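Local coordinates for B12-binding domain-containing protein (Kitasatospora setae, PDB 6WTE), which binds cobalamin and a [4Fe-4S] cluster and probably transfers methyl groups as a radical S-adenosylmethionine methylase that works by non-radical chemistry, at residues D46-K49 and T50-E54; E88-T91 and E92-L96; E340-S343 and G344-V347; T417-G420 and I421-E425. All coordinates share one frame; numbering follows the deposited sequence.

Contact 1: residues D46-K49 and T50-E54; sequences DDWK and TCLHE
W48 and L52 meet because their first torsions turn both side chains to the same flank of the helix. In W48, CG stands between the backbone N and the carbonyl carbon (chi1 58°), a setting that few helical residues adopt. In L52, CG lies beside its own backbone N (chi1 -67°), and CD1 comes to the indole at its six-membered edge. L52 CD1 is 3.7 Å from W48 CZ3, near the ring plane, and does not lie over a face. A face of the indole is instead touched by CG of the extended K49 chain.

The two segments form the first turns of helix 48-58, in the B12-binding domain. Three successive i to i+4 backbone bonds run through them. C51 N reaches D47 O at 3.2 Å, and L52 N reaches W48 O at 3.0 Å. H53 N to K49 O is the shortest, at 2.8 Å. D47 occupies the N-cap position, but its side chain makes no capping bond. D47 OD2 forms a salt bridge with R44 and passes 4.0 Å from T50 CB.

The H53 ring is folded back over the same carbonyl that its own N-H uses. K49 O sits 3.0 Å above the H53 ring plane, offset toward the rim, and this is no bond to ND1. H53 CE1 lies 4.0 Å from K49 CB. H53 NE2 is hydrogen-bonded to E92 of helix 83-96. W48 and L52 also face that helix.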
ATOM      1  N   ASP A  46      15.294  15.996  -7.571  1.00 30.37           N
ATOM      2  CA  ASP A  46      15.983  16.606  -8.692  1.00 33.17           C
ATOM      3  C   ASP A  46      17.497  16.510  -8.587  1.00 27.62           C
ATOM      4  O   ASP A  46      18.189  16.888  -9.538  1.00 36.49           O
ATOM      5  CB  ASP A  46      15.547  18.068  -8.824  1.00 36.02           C
ATOM      6  CG  ASP A  46      14.034  18.230  -8.752  1.00 43.76           C
ATOM      7  OD1 ASP A  46      13.314  17.386  -9.331  1.00 41.14           O
ATOM      8  OD2 ASP A  46      13.563  19.189  -8.105  1.00 51.58           O
ATOM      9  N   ASP A  47      18.030  16.012  -7.468  1.00 26.09           N
ATOM     10  CA  ASP A  47      19.478  15.889  -7.322  1.00 25.80           C
ATOM     11  C   ASP A  47      19.827  14.730  -6.391  1.00 24.85           C
ATOM     12  O   ASP A  47      20.774  14.812  -5.601  1.00 24.68           O
ATOM     13  CB  ASP A  47      20.105  17.198  -6.826  1.00 27.59           C
ATOM     14  CG  ASP A  47      19.756  17.518  -5.376  1.00 28.50           C
ATOM     15  OD1 ASP A  47      18.670  17.121  -4.903  1.00 23.36           O
ATOM     16  OD2 ASP A  47      20.582  18.180  -4.707  1.00 34.91           O
ATOM     17  N   TRP A  48      19.095  13.616  -6.507  1.00 20.12           N
ATOM     18  CA  TRP A  48      19.295  12.518  -5.563  1.00 20.43           C
ATOM     19  C   TRP A  48      20.685  11.901  -5.696  1.00 19.88           C
ATOM     20  O   TRP A  48      21.230  11.398  -4.705  1.00 19.99           O
ATOM     21  CB  TRP A  48      18.201  11.455  -5.729  1.00 20.47           C
ATOM     22  CG  TRP A  48      18.086  10.845  -7.095  1.00 20.06           C
ATOM     23  CD1 TRP A  48      17.238  11.223  -8.095  1.00 21.04           C
ATOM     24  CD2 TRP A  48      18.832   9.730  -7.602  1.00 20.59           C
ATOM     25  NE1 TRP A  48      17.417  10.421  -9.197  1.00 18.92           N
ATOM     26  CE2 TRP A  48      18.391   9.496  -8.919  1.00 17.61           C
ATOM     27  CE3 TRP A  48      19.831   8.910  -7.070  1.00 20.09           C
ATOM     28  CZ2 TRP A  48      18.917   8.483  -9.713  1.00 20.89           C
ATOM     29  CZ3 TRP A  48      20.351   7.901  -7.860  1.00 17.31           C
ATOM     30  CH2 TRP A  48      19.897   7.699  -9.167  1.00 18.94           C
ATOM     31  N   LYS A  49      21.286  11.953  -6.888  1.00 15.78           N
ATOM     32  CA  LYS A  49      22.655  11.463  -7.036  1.00 22.76           C
ATOM     33  C   LYS A  49      23.627  12.283  -6.199  1.00 22.60           C
ATOM     34  O   LYS A  49      24.549  11.731  -5.588  1.00 25.07           O
ATOM     35  CB  LYS A  49      23.080  11.484  -8.503  1.00 22.27           C
ATOM     36  CG  LYS A  49      22.443  10.412  -9.353  1.00 21.86           C
ATOM     37  CD  LYS A  49      23.015  10.432 -10.759  1.00 24.81           C
ATOM     38  CE  LYS A  49      22.362   9.370 -11.636  1.00 23.23           C
ATOM     39  NZ  LYS A  49      22.955   9.325 -13.005  1.00 27.68           N
ATOM     40  N   THR A  50      23.443  13.606  -6.180  1.00 21.60           N
ATOM     41  CA  THR A  50      24.256  14.468  -5.326  1.00 25.12           C
ATOM     42  C   THR A  50      24.130  14.062  -3.865  1.00 25.13           C
ATOM     43  O   THR A  50      25.130  13.995  -3.143  1.00 28.11           O
ATOM     44  CB  THR A  50      23.841  15.927  -5.523  1.00 25.48           C
ATOM     45  OG1 THR A  50      24.208  16.343  -6.843  1.00 31.77           O
ATOM     46  CG2 THR A  50      24.517  16.840  -4.496  1.00 26.71           C
ATOM     47  N   CYS A  51      22.909  13.765  -3.419  1.00 23.81           N
ATOM     48  CA  CYS A  51      22.714  13.310  -2.048  1.00 21.48           C
ATOM     49  C   CYS A  51      23.500  12.029  -1.780  1.00 23.80           C
ATOM     50  O   CYS A  51      24.178  11.909  -0.751  1.00 24.66           O
ATOM     51  CB  CYS A  51      21.223  13.100  -1.779  1.00 28.95           C
ATOM     52  SG  CYS A  51      20.868  12.489  -0.129  1.00 30.66           S
ATOM     53  N   LEU A  52      23.433  11.065  -2.705  1.00 20.92           N
ATOM     54  CA  LEU A  52      24.175   9.815  -2.540  1.00 20.00           C
ATOM     55  C   LEU A  52      25.680  10.046  -2.563  1.00 24.61           C
ATOM     56  O   LEU A  52      26.417   9.463  -1.758  1.00 21.70           O
ATOM     57  CB  LEU A  52      23.792   8.827  -3.638  1.00 15.64           C
ATOM     58  CG  LEU A  52      22.375   8.251  -3.669  1.00 15.23           C
ATOM     59  CD1 LEU A  52      22.289   7.253  -4.811  1.00 18.25           C
ATOM     60  CD2 LEU A  52      22.027   7.592  -2.347  1.00 19.70           C
ATOM     61  N   HIS A  53      26.156  10.867  -3.501  1.00 22.72           N
ATOM     62  CA  HIS A  53      27.588  11.129  -3.603  1.00 26.08           C
ATOM     63  C   HIS A  53      28.138  11.712  -2.311  1.00 27.73           C
ATOM     64  O   HIS A  53      29.202  11.295  -1.839  1.00 28.80           O
ATOM     65  CB  HIS A  53      27.860  12.069  -4.772  1.00 21.71           C
ATOM     66  CG  HIS A  53      27.521  11.479  -6.102  1.00 21.99           C
ATOM     67  ND1 HIS A  53      27.330  12.246  -7.231  1.00 25.76           N
ATOM     68  CD2 HIS A  53      27.331  10.194  -6.483  1.00 20.96           C
ATOM     69  CE1 HIS A  53      27.045  11.458  -8.252  1.00 18.34           C
ATOM     70  NE2 HIS A  53      27.035  10.209  -7.824  1.00 25.10           N
ATOM     71  N   GLU A  54      27.422  12.669  -1.717  1.00 27.69           N
ATOM     72  CA  GLU A  54      27.860  13.231  -0.444  1.00 31.64           C
ATOM     73  C   GLU A  54      27.914  12.157   0.634  1.00 29.94           C
ATOM     74  O   GLU A  54      28.909  12.045   1.357  1.00 30.99           O
ATOM     75  CB  GLU A  54      26.938  14.377  -0.020  1.00 29.92           C
ATOM     76  CG  GLU A  54      26.915  15.555  -0.980  1.00 36.98           C
ATOM     77  CD  GLU A  54      25.799  16.544  -0.673  1.00 37.12           C
ATOM     78  OE1 GLU A  54      24.757  16.125  -0.118  1.00 44.43           O
ATOM     79  OE2 GLU A  54      25.962  17.741  -0.990  1.00 42.89           O
TER

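Contact 2: residues E88-T91 and E92-L96; sequences EIIT and EIRRL
I89 to I93 and I90 to R94 are i to i+4 contacts along one helix, 83-96, which links the parallel strands 63-67 and 101-104 in a beta-alpha-beta unit of the B12-binding domain. Backbone bonds set the spacing. E92 N bonds to E88 O, I93 N to I89 O (3.0 Å) and R94 N to I90 O (3.0 Å). The fourth bond, R95 N to T91 O, is longer at 3.2 Å and more bent, with an N-H...O angle of 137°.

I89 and I93 are buried, and methyl CG2 of I89 meets methyl CD1 of I93 at 4.1 Å. I93 CG1 lies beside its own backbone N (chi1 -75°), which carries CD1 back over the preceding turn.

I90 and R94 run side by side and point the same way. I90 CG2 lies 4.1 Å from R94 CD, so the arginine meets it with its aliphatic part. Its guanidinium continues to a salt bridge with E122.

R95 CG passes 3.4 Å from T91 O. R95 NH1 and E92 OE1 form a secondary, long salt bridge at 3.7 Å. This oxygen lies well out of the guanidinium plane, so charge alone probably draws the groups together. The other oxygen, E92 OE2, is hydrogen-bonded to H53. T91 OG1 bonds back to the carbonyl of R87.

Helix 48-58 lies alongside, with W48 on E88 and I89, and L52 on E92. I89 also touches P10, just beyond strand 4-9, and I90 reaches I121 just ahead of strand 123-124.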
ATOM      1  N   GLU A  88      17.482   2.363 -10.906  1.00 15.13           N
ATOM      2  CA  GLU A  88      18.465   3.402 -11.189  1.00 18.82           C
ATOM      3  C   GLU A  88      19.137   3.888  -9.907  1.00 16.56           C
ATOM      4  O   GLU A  88      20.364   4.059  -9.864  1.00 14.98           O
ATOM      5  CB  GLU A  88      17.798   4.561 -11.929  1.00 17.58           C
ATOM      6  CG  GLU A  88      18.765   5.623 -12.408  1.00 22.49           C
ATOM      7  CD  GLU A  88      18.068   6.819 -13.036  1.00 25.08           C
ATOM      8  OE1 GLU A  88      16.843   6.985 -12.824  1.00 28.12           O
ATOM      9  OE2 GLU A  88      18.748   7.588 -13.751  1.00 33.57           O
ATOM     10  N   ILE A  89      18.351   4.092  -8.847  1.00 13.57           N
ATOM     11  CA  ILE A  89      18.911   4.522  -7.569  1.00 13.65           C
ATOM     12  C   ILE A  89      19.811   3.437  -6.987  1.00 15.32           C
ATOM     13  O   ILE A  89      20.918   3.719  -6.514  1.00 14.80           O
ATOM     14  CB  ILE A  89      17.784   4.916  -6.598  1.00 16.43           C
ATOM     15  CG1 ILE A  89      17.173   6.262  -7.022  1.00 12.31           C
ATOM     16  CG2 ILE A  89      18.304   4.948  -5.156  1.00 15.34           C
ATOM     17  CD1 ILE A  89      15.785   6.549  -6.438  1.00 16.58           C
ATOM     18  N   ILE A  90      19.362   2.182  -7.031  1.00 12.34           N
ATOM     19  CA  ILE A  90      20.161   1.084  -6.489  1.00 14.02           C
ATOM     20  C   ILE A  90      21.453   0.910  -7.282  1.00 15.57           C
ATOM     21  O   ILE A  90      22.514   0.628  -6.711  1.00 14.64           O
ATOM     22  CB  ILE A  90      19.329  -0.209  -6.457  1.00 15.99           C
ATOM     23  CG1 ILE A  90      18.224  -0.082  -5.399  1.00 14.13           C
ATOM     24  CG2 ILE A  90      20.235  -1.415  -6.206  1.00 12.72           C
ATOM     25  CD1 ILE A  90      17.189  -1.197  -5.438  1.00 14.45           C
ATOM     26  N   THR A  91      21.391   1.082  -8.603  1.00 14.00           N
ATOM     27  CA  THR A  91      22.598   0.943  -9.411  1.00 17.27           C
ATOM     28  C   THR A  91      23.638   1.990  -9.032  1.00 20.04           C
ATOM     29  O   THR A  91      24.835   1.687  -8.956  1.00 18.21           O
ATOM     30  CB  THR A  91      22.250   1.029 -10.900  1.00 16.04           C
ATOM     31  OG1 THR A  91      21.443  -0.094 -11.261  1.00 17.78           O
ATOM     32  CG2 THR A  91      23.508   1.031 -11.752  1.00 19.65           C
ATOM     33  N   GLU A  92      23.197   3.225  -8.771  1.00 16.44           N
ATOM     34  CA  GLU A  92      24.134   4.252  -8.320  1.00 16.75           C
ATOM     35  C   GLU A  92      24.712   3.913  -6.949  1.00 17.92           C
ATOM     36  O   GLU A  92      25.911   4.109  -6.710  1.00 16.71           O
ATOM     37  CB  GLU A  92      23.446   5.617  -8.302  1.00 18.74           C
ATOM     38  CG  GLU A  92      24.380   6.777  -7.982  1.00 20.49           C
ATOM     39  CD  GLU A  92      25.435   7.010  -9.055  1.00 25.30           C
ATOM     40  OE1 GLU A  92      25.209   6.636 -10.224  1.00 28.46           O
ATOM     41  OE2 GLU A  92      26.498   7.573  -8.723  1.00 30.67           O
ATOM     42  N   ILE A  93      23.880   3.404  -6.036  1.00 15.01           N
ATOM     43  CA  ILE A  93      24.371   2.993  -4.723  1.00 14.75           C
ATOM     44  C   ILE A  93      25.512   1.993  -4.872  1.00 18.36           C
ATOM     45  O   ILE A  93      26.565   2.125  -4.235  1.00 16.12           O
ATOM     46  CB  ILE A  93      23.227   2.413  -3.873  1.00 16.55           C
ATOM     47  CG1 ILE A  93      22.311   3.529  -3.360  1.00 16.26           C
ATOM     48  CG2 ILE A  93      23.787   1.616  -2.708  1.00 13.87           C
ATOM     49  CD1 ILE A  93      21.004   3.015  -2.745  1.00 16.25           C
ATOM     50  N   ARG A  94      25.322   0.983  -5.724  1.00 17.01           N
ATOM     51  CA  ARG A  94      26.316  -0.073  -5.871  1.00 17.19           C
ATOM     52  C   ARG A  94      27.585   0.410  -6.559  1.00 17.96           C
ATOM     53  O   ARG A  94      28.618  -0.258  -6.459  1.00 21.16           O
ATOM     54  CB  ARG A  94      25.712  -1.258  -6.624  1.00 16.30           C
ATOM     55  CG  ARG A  94      24.554  -1.889  -5.862  1.00 17.89           C
ATOM     56  CD  ARG A  94      23.964  -3.090  -6.575  1.00 20.26           C
ATOM     57  NE  ARG A  94      24.874  -4.233  -6.597  1.00 17.47           N
ATOM     58  CZ  ARG A  94      25.063  -5.050  -5.564  1.00 18.31           C
ATOM     59  NH1 ARG A  94      24.421  -4.839  -4.420  1.00 19.50           N
ATOM     60  NH2 ARG A  94      25.898  -6.074  -5.667  1.00 25.29           N
ATOM     61  N   ARG A  95      27.530   1.545  -7.262  1.00 18.90           N
ATOM     62  CA  ARG A  95      28.753   2.156  -7.772  1.00 21.04           C
ATOM     63  C   ARG A  95      29.564   2.822  -6.670  1.00 20.63           C
ATOM     64  O   ARG A  95      30.771   3.029  -6.846  1.00 19.48           O
ATOM     65  CB  ARG A  95      28.433   3.185  -8.864  1.00 20.98           C
ATOM     66  CG  ARG A  95      27.909   2.575 -10.161  1.00 24.60           C
ATOM     67  CD  ARG A  95      27.927   3.583 -11.309  1.00 32.40           C
ATOM     68  NE  ARG A  95      27.068   3.164 -12.417  1.00 44.22           N
ATOM     69  CZ  ARG A  95      26.555   3.988 -13.328  1.00 43.38           C
ATOM     70  NH1 ARG A  95      26.805   5.289 -13.266  1.00 46.53           N
ATOM     71  NH2 ARG A  95      25.784   3.512 -14.298  1.00 47.82           N
ATOM     72  N   LEU A  96      28.936   3.127  -5.535  1.00 18.32           N
ATOM     73  CA  LEU A  96      29.541   3.917  -4.472  1.00 17.85           C
ATOM     74  C   LEU A  96      29.969   3.097  -3.262  1.00 17.67           C
ATOM     75  O   LEU A  96      30.757   3.594  -2.446  1.00 20.66           O
ATOM     76  CB  LEU A  96      28.561   5.006  -4.014  1.00 19.04           C
ATOM     77  CG  LEU A  96      28.094   5.983  -5.097  1.00 19.70           C
ATOM     78  CD1 LEU A  96      26.950   6.860  -4.583  1.00 20.30           C
ATOM     79  CD2 LEU A  96      29.250   6.846  -5.575  1.00 22.71           C
TER

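Contact 3: residues E340-S343 and G344-V347; sequences ELLS and GWKV
Hydrogen bonding centres on the carbonyl oxygen of L342, which accepts two backbone N-H groups. W345 N lies 2.9 Å from L342 O and approaches from above the carbonyl plane. K346 N lies 3.1 Å from L342 O, in that plane. Together they hold the chain in a tight turn as it leaves helix 339-342. G344 takes a positive phi of 72°, which favours glycine, and a side chain there would run into S343 O.

Contacts gather round the indole of W345. Its CG is anti to the backbone N (chi1 168°), which brings the six-membered ring back to the helix end. W345 CE3 lies 3.3 Å from L341 O, which meets the ring at its edge. The apolar L342 CD2 and K346 CG both approach one face toward its rim, and they touch each other at 3.7 Å.

This turn belongs to the radical SAM core and borders the [4Fe-4S] site. The W345 ring also meets that of H233 at about 90°. An alanine in place of W345 would probably leave L342 CD2 and the H233 ring without the surface they pack on.

Charge appears at K346. Its chain bends at chi2, chi3 and chi4, and NZ pairs with D335 and also bonds Y355 and Q310.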
ATOM      1  N   GLU A 340     -23.190 -11.616  -7.462  1.00 20.01           N
ATOM      2  CA  GLU A 340     -22.526 -12.403  -8.492  1.00 19.18           C
ATOM      3  C   GLU A 340     -21.105 -11.913  -8.740  1.00 18.88           C
ATOM      4  O   GLU A 340     -20.242 -12.701  -9.142  1.00 20.88           O
ATOM      5  CB  GLU A 340     -23.345 -12.383  -9.786  1.00 28.09           C
ATOM      6  CG  GLU A 340     -23.587 -11.000 -10.372  1.00 28.96           C
ATOM      7  CD  GLU A 340     -24.882 -10.346  -9.891  1.00 31.08           C
ATOM      8  OE1 GLU A 340     -25.355 -10.644  -8.765  1.00 28.45           O
ATOM      9  OE2 GLU A 340     -25.435  -9.530 -10.663  1.00 31.27           O
ATOM     10  N   LEU A 341     -20.831 -10.636  -8.481  1.00 16.34           N
ATOM     11  CA  LEU A 341     -19.474 -10.115  -8.592  1.00 15.60           C
ATOM     12  C   LEU A 341     -18.674 -10.309  -7.311  1.00 16.89           C
ATOM     13  O   LEU A 341     -17.490 -10.657  -7.371  1.00 15.31           O
ATOM     14  CB  LEU A 341     -19.509  -8.633  -8.970  1.00 14.95           C
ATOM     15  CG  LEU A 341     -19.549  -8.372 -10.480  1.00 20.16           C
ATOM     16  CD1 LEU A 341     -20.848  -8.827 -11.113  1.00 20.27           C
ATOM     17  CD2 LEU A 341     -19.319  -6.925 -10.785  1.00 22.03           C
ATOM     18  N   LEU A 342     -19.302 -10.100  -6.150  1.00 14.94           N
ATOM     19  CA  LEU A 342     -18.574 -10.196  -4.888  1.00 12.95           C
ATOM     20  C   LEU A 342     -18.258 -11.639  -4.524  1.00 13.44           C
ATOM     21  O   LEU A 342     -17.247 -11.901  -3.859  1.00 13.57           O
ATOM     22  CB  LEU A 342     -19.378  -9.525  -3.774  1.00 13.27           C
ATOM     23  CG  LEU A 342     -19.503  -8.010  -3.902  1.00 11.29           C
ATOM     24  CD1 LEU A 342     -20.649  -7.528  -3.034  1.00 11.39           C
ATOM     25  CD2 LEU A 342     -18.194  -7.308  -3.510  1.00 10.95           C
ATOM     26  N   SER A 343     -19.095 -12.582  -4.954  1.00 13.28           N
ATOM     27  CA  SER A 343     -18.807 -13.993  -4.729  1.00 15.11           C
ATOM     28  C   SER A 343     -17.470 -14.366  -5.355  1.00 15.36           C
ATOM     29  O   SER A 343     -17.188 -14.014  -6.504  1.00 16.32           O
ATOM     30  CB  SER A 343     -19.921 -14.859  -5.315  1.00 16.37           C
ATOM     31  OG  SER A 343     -19.618 -16.233  -5.179  1.00 30.75           O
ATOM     32  N   GLY A 344     -16.641 -15.074  -4.588  1.00 12.25           N
ATOM     33  CA  GLY A 344     -15.306 -15.434  -5.024  1.00 11.57           C
ATOM     34  C   GLY A 344     -14.312 -14.297  -5.076  1.00 14.44           C
ATOM     35  O   GLY A 344     -13.127 -14.543  -5.341  1.00 15.18           O
ATOM     36  N   TRP A 345     -14.749 -13.063  -4.817  1.00 12.08           N
ATOM     37  CA  TRP A 345     -13.879 -11.893  -4.870  1.00 13.75           C
ATOM     38  C   TRP A 345     -13.598 -11.376  -3.463  1.00 12.69           C
ATOM     39  O   TRP A 345     -12.465 -11.481  -2.990  1.00 13.71           O
ATOM     40  CB  TRP A 345     -14.510 -10.816  -5.763  1.00 12.20           C
ATOM     41  CG  TRP A 345     -13.890  -9.439  -5.699  1.00 12.33           C
ATOM     42  CD1 TRP A 345     -12.668  -9.092  -5.181  1.00 13.61           C
ATOM     43  CD2 TRP A 345     -14.476  -8.224  -6.183  1.00 11.95           C
ATOM     44  NE1 TRP A 345     -12.467  -7.739  -5.309  1.00 13.13           N
ATOM     45  CE2 TRP A 345     -13.561  -7.183  -5.920  1.00 12.43           C
ATOM     46  CE3 TRP A 345     -15.685  -7.916  -6.816  1.00 11.83           C
ATOM     47  CZ2 TRP A 345     -13.820  -5.856  -6.263  1.00 15.47           C
ATOM     48  CZ3 TRP A 345     -15.940  -6.593  -7.158  1.00 11.57           C
ATOM     49  CH2 TRP A 345     -15.013  -5.583  -6.879  1.00 13.29           C
ATOM     50  N   LYS A 346     -14.587 -10.801  -2.782  1.00 11.41           N
ATOM     51  CA  LYS A 346     -14.378 -10.277  -1.430  1.00 11.36           C
ATOM     52  C   LYS A 346     -14.726 -11.397  -0.460  1.00 12.72           C
ATOM     53  O   LYS A 346     -15.863 -11.517   0.004  1.00 12.89           O
ATOM     54  CB  LYS A 346     -15.220  -9.026  -1.198  1.00 12.19           C
ATOM     55  CG  LYS A 346     -14.846  -7.847  -2.099  1.00 13.73           C
ATOM     56  CD  LYS A 346     -13.429  -7.356  -1.826  1.00 12.06           C
ATOM     57  CE  LYS A 346     -13.313  -6.765  -0.422  1.00 14.27           C
ATOM     58  NZ  LYS A 346     -14.043  -5.463  -0.271  1.00 13.33           N
ATOM     59  N   VAL A 347     -13.744 -12.259  -0.174  1.00 12.28           N
ATOM     60  CA  VAL A 347     -14.008 -13.490   0.555  1.00 13.31           C
ATOM     61  C   VAL A 347     -12.995 -13.689   1.674  1.00 11.57           C
ATOM     62  O   VAL A 347     -11.877 -13.165   1.643  1.00 11.11           O
ATOM     63  CB  VAL A 347     -13.974 -14.708  -0.369  1.00 14.17           C
ATOM     64  CG1 VAL A 347     -14.984 -14.562  -1.487  1.00 16.53           C
ATOM     65  CG2 VAL A 347     -12.566 -14.830  -0.921  1.00 11.51           C
TER

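Contact 4: residues T417-G420 and I421-E425; sequences TPMG and IEIAE
I421 N bonds to T417 O at 2.9 Å in the opening turn of helix 418-427, with an N-H...O angle of 171°. The i to i+4 pattern continues with E422 N to P418 O and I423 N to M419 O, both 2.8 Å, then A424 N to G420 O. T417 is the N-cap. T417 OG1 accepts from G420 N at 3.0 Å and also bonds to the carbonyl of F414.

I421 folds over the carbonyl that its own N-H uses. I421 CG1 lies beside the backbone N (chi1 -66°) and comes 3.3 Å from T417 O, with I421 CD1 following at 3.6 Å. A glycine at I421 would probably uncover the T417 carbonyl on this side and let the first turn flex more easily.

The helix lies in the radical SAM core, and the side chain of P418, at its start, is about 8 Å from the [4Fe-4S] cluster. The other side-chain contact is on a buried flank. M419 bends at chi2 and chi3, which brings its terminal methyl CE to I423 CD1 at 3.8 Å. The two side chains cross at an angle, and both also pack on Y476 of strand 475-476. E422 has its CB 3.2 Å from P418 O, while its carboxylate turns away to bond with Q426.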
ATOM      1  N   THR A 417      -1.949 -13.245  -5.746  1.00 14.81           N
ATOM      2  CA  THR A 417      -3.348 -12.937  -5.548  1.00 13.69           C
ATOM      3  C   THR A 417      -4.171 -14.052  -6.169  1.00 13.97           C
ATOM      4  O   THR A 417      -3.746 -14.661  -7.155  1.00 13.59           O
ATOM      5  CB  THR A 417      -3.743 -11.599  -6.182  1.00 12.59           C
ATOM      6  OG1 THR A 417      -3.628 -11.687  -7.609  1.00 13.85           O
ATOM      7  CG2 THR A 417      -2.851 -10.474  -5.667  1.00 13.68           C
ATOM      8  N   PRO A 418      -5.327 -14.375  -5.597  1.00 14.91           N
ATOM      9  CA  PRO A 418      -6.163 -15.412  -6.213  1.00 12.85           C
ATOM     10  C   PRO A 418      -6.463 -15.131  -7.678  1.00 14.62           C
ATOM     11  O   PRO A 418      -6.472 -16.070  -8.488  1.00 15.83           O
ATOM     12  CB  PRO A 418      -7.423 -15.396  -5.335  1.00 16.31           C
ATOM     13  CG  PRO A 418      -6.921 -14.943  -3.989  1.00 14.02           C
ATOM     14  CD  PRO A 418      -5.858 -13.929  -4.292  1.00 12.80           C
ATOM     15  N   MET A 419      -6.659 -13.859  -8.046  1.00 12.18           N
ATOM     16  CA  MET A 419      -6.892 -13.506  -9.446  1.00 13.56           C
ATOM     17  C   MET A 419      -5.684 -13.846 -10.307  1.00 12.62           C
ATOM     18  O   MET A 419      -5.816 -14.483 -11.357  1.00 15.65           O
ATOM     19  CB  MET A 419      -7.228 -12.018  -9.579  1.00 13.25           C
ATOM     20  CG  MET A 419      -8.684 -11.669  -9.302  1.00 13.91           C
ATOM     21  SD  MET A 419      -9.768 -12.255 -10.617  1.00 16.93           S
ATOM     22  CE  MET A 419      -9.439 -11.060 -11.915  1.00 14.49           C
ATOM     23  N   GLY A 420      -4.492 -13.408  -9.890  1.00 12.16           N
ATOM     24  CA  GLY A 420      -3.306 -13.712 -10.673  1.00 13.82           C
ATOM     25  C   GLY A 420      -3.066 -15.205 -10.805  1.00 13.36           C
ATOM     26  O   GLY A 420      -2.725 -15.696 -11.882  1.00 15.00           O
ATOM     27  N   ILE A 421      -3.245 -15.944  -9.706  1.00 13.31           N
ATOM     28  CA  ILE A 421      -3.059 -17.393  -9.723  1.00 13.14           C
ATOM     29  C   ILE A 421      -4.074 -18.048 -10.653  1.00 15.08           C
ATOM     30  O   ILE A 421      -3.727 -18.883 -11.497  1.00 15.38           O
ATOM     31  CB  ILE A 421      -3.165 -17.950  -8.291  1.00 14.52           C
ATOM     32  CG1 ILE A 421      -2.003 -17.442  -7.431  1.00 15.14           C
ATOM     33  CG2 ILE A 421      -3.256 -19.464  -8.303  1.00 16.07           C
ATOM     34  CD1 ILE A 421      -2.192 -17.681  -5.940  1.00 17.75           C
ATOM     35  N   GLU A 422      -5.348 -17.675 -10.516  1.00 13.67           N
ATOM     36  CA  GLU A 422      -6.379 -18.287 -11.349  1.00 13.85           C
ATOM     37  C   GLU A 422      -6.190 -17.939 -12.819  1.00 14.19           C
ATOM     38  O   GLU A 422      -6.365 -18.800 -13.694  1.00 17.37           O
ATOM     39  CB  GLU A 422      -7.767 -17.859 -10.867  1.00 13.88           C
ATOM     40  CG  GLU A 422      -8.899 -18.233 -11.811  1.00 20.75           C
ATOM     41  CD  GLU A 422      -9.049 -19.732 -12.019  1.00 28.17           C
ATOM     42  OE1 GLU A 422      -8.566 -20.518 -11.172  1.00 27.52           O
ATOM     43  OE2 GLU A 422      -9.670 -20.125 -13.033  1.00 30.32           O
ATOM     44  N   ILE A 423      -5.826 -16.690 -13.119  1.00 14.30           N
ATOM     45  CA  ILE A 423      -5.627 -16.315 -14.512  1.00 13.28           C
ATOM     46  C   ILE A 423      -4.407 -17.029 -15.088  1.00 14.66           C
ATOM     47  O   ILE A 423      -4.417 -17.464 -16.244  1.00 15.50           O
ATOM     48  CB  ILE A 423      -5.538 -14.788 -14.644  1.00 14.64           C
ATOM     49  CG1 ILE A 423      -6.933 -14.189 -14.441  1.00 16.40           C
ATOM     50  CG2 ILE A 423      -4.993 -14.399 -16.001  1.00 18.32           C
ATOM     51  CD1 ILE A 423      -6.951 -12.701 -14.238  1.00 22.70           C
ATOM     52  N   ALA A 424      -3.351 -17.192 -14.287  1.00 13.86           N
ATOM     53  CA  ALA A 424      -2.218 -17.998 -14.740  1.00 14.30           C
ATOM     54  C   ALA A 424      -2.632 -19.445 -15.002  1.00 16.38           C
ATOM     55  O   ALA A 424      -2.187 -20.056 -15.980  1.00 13.29           O
ATOM     56  CB  ALA A 424      -1.083 -17.941 -13.719  1.00 13.88           C
ATOM     57  N   GLU A 425      -3.482 -20.011 -14.139  1.00 16.20           N
ATOM     58  CA  GLU A 425      -4.004 -21.355 -14.381  1.00 18.57           C
ATOM     59  C   GLU A 425      -4.738 -21.434 -15.711  1.00 18.35           C
ATOM     60  O   GLU A 425      -4.603 -22.418 -16.449  1.00 16.95           O
ATOM     61  CB  GLU A 425      -4.943 -21.779 -13.251  1.00 15.60           C
ATOM     62  CG  GLU A 425      -4.256 -22.143 -11.955  1.00 24.34           C
ATOM     63  CD  GLU A 425      -3.273 -23.292 -12.114  1.00 23.00           C
ATOM     64  OE1 GLU A 425      -3.524 -24.193 -12.941  1.00 29.34           O
ATOM     65  OE2 GLU A 425      -2.256 -23.294 -11.397  1.00 28.59           O
TER

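In the fold
The contacts follow one another along the chain as two pairs, one pair in the B12-binding domain and one in the radical SAM core. Contacts 1 and 2 lie in the B12-binding domain, on the adjacent helices 48-58 and 83-96, with centres 11 Å apart. They touch directly through H53 and E92. Contacts 3 and 4 lie in the radical SAM core near the [4Fe-4S] cluster. Their centres are 15 Å apart, and S232 makes backbone bonds to W345 and M419, one residue of each. The centres of contacts 1 and 3 are 47 Å apart, on opposite sides of the chain's centre. The same chain holds both cobalamin and the cluster.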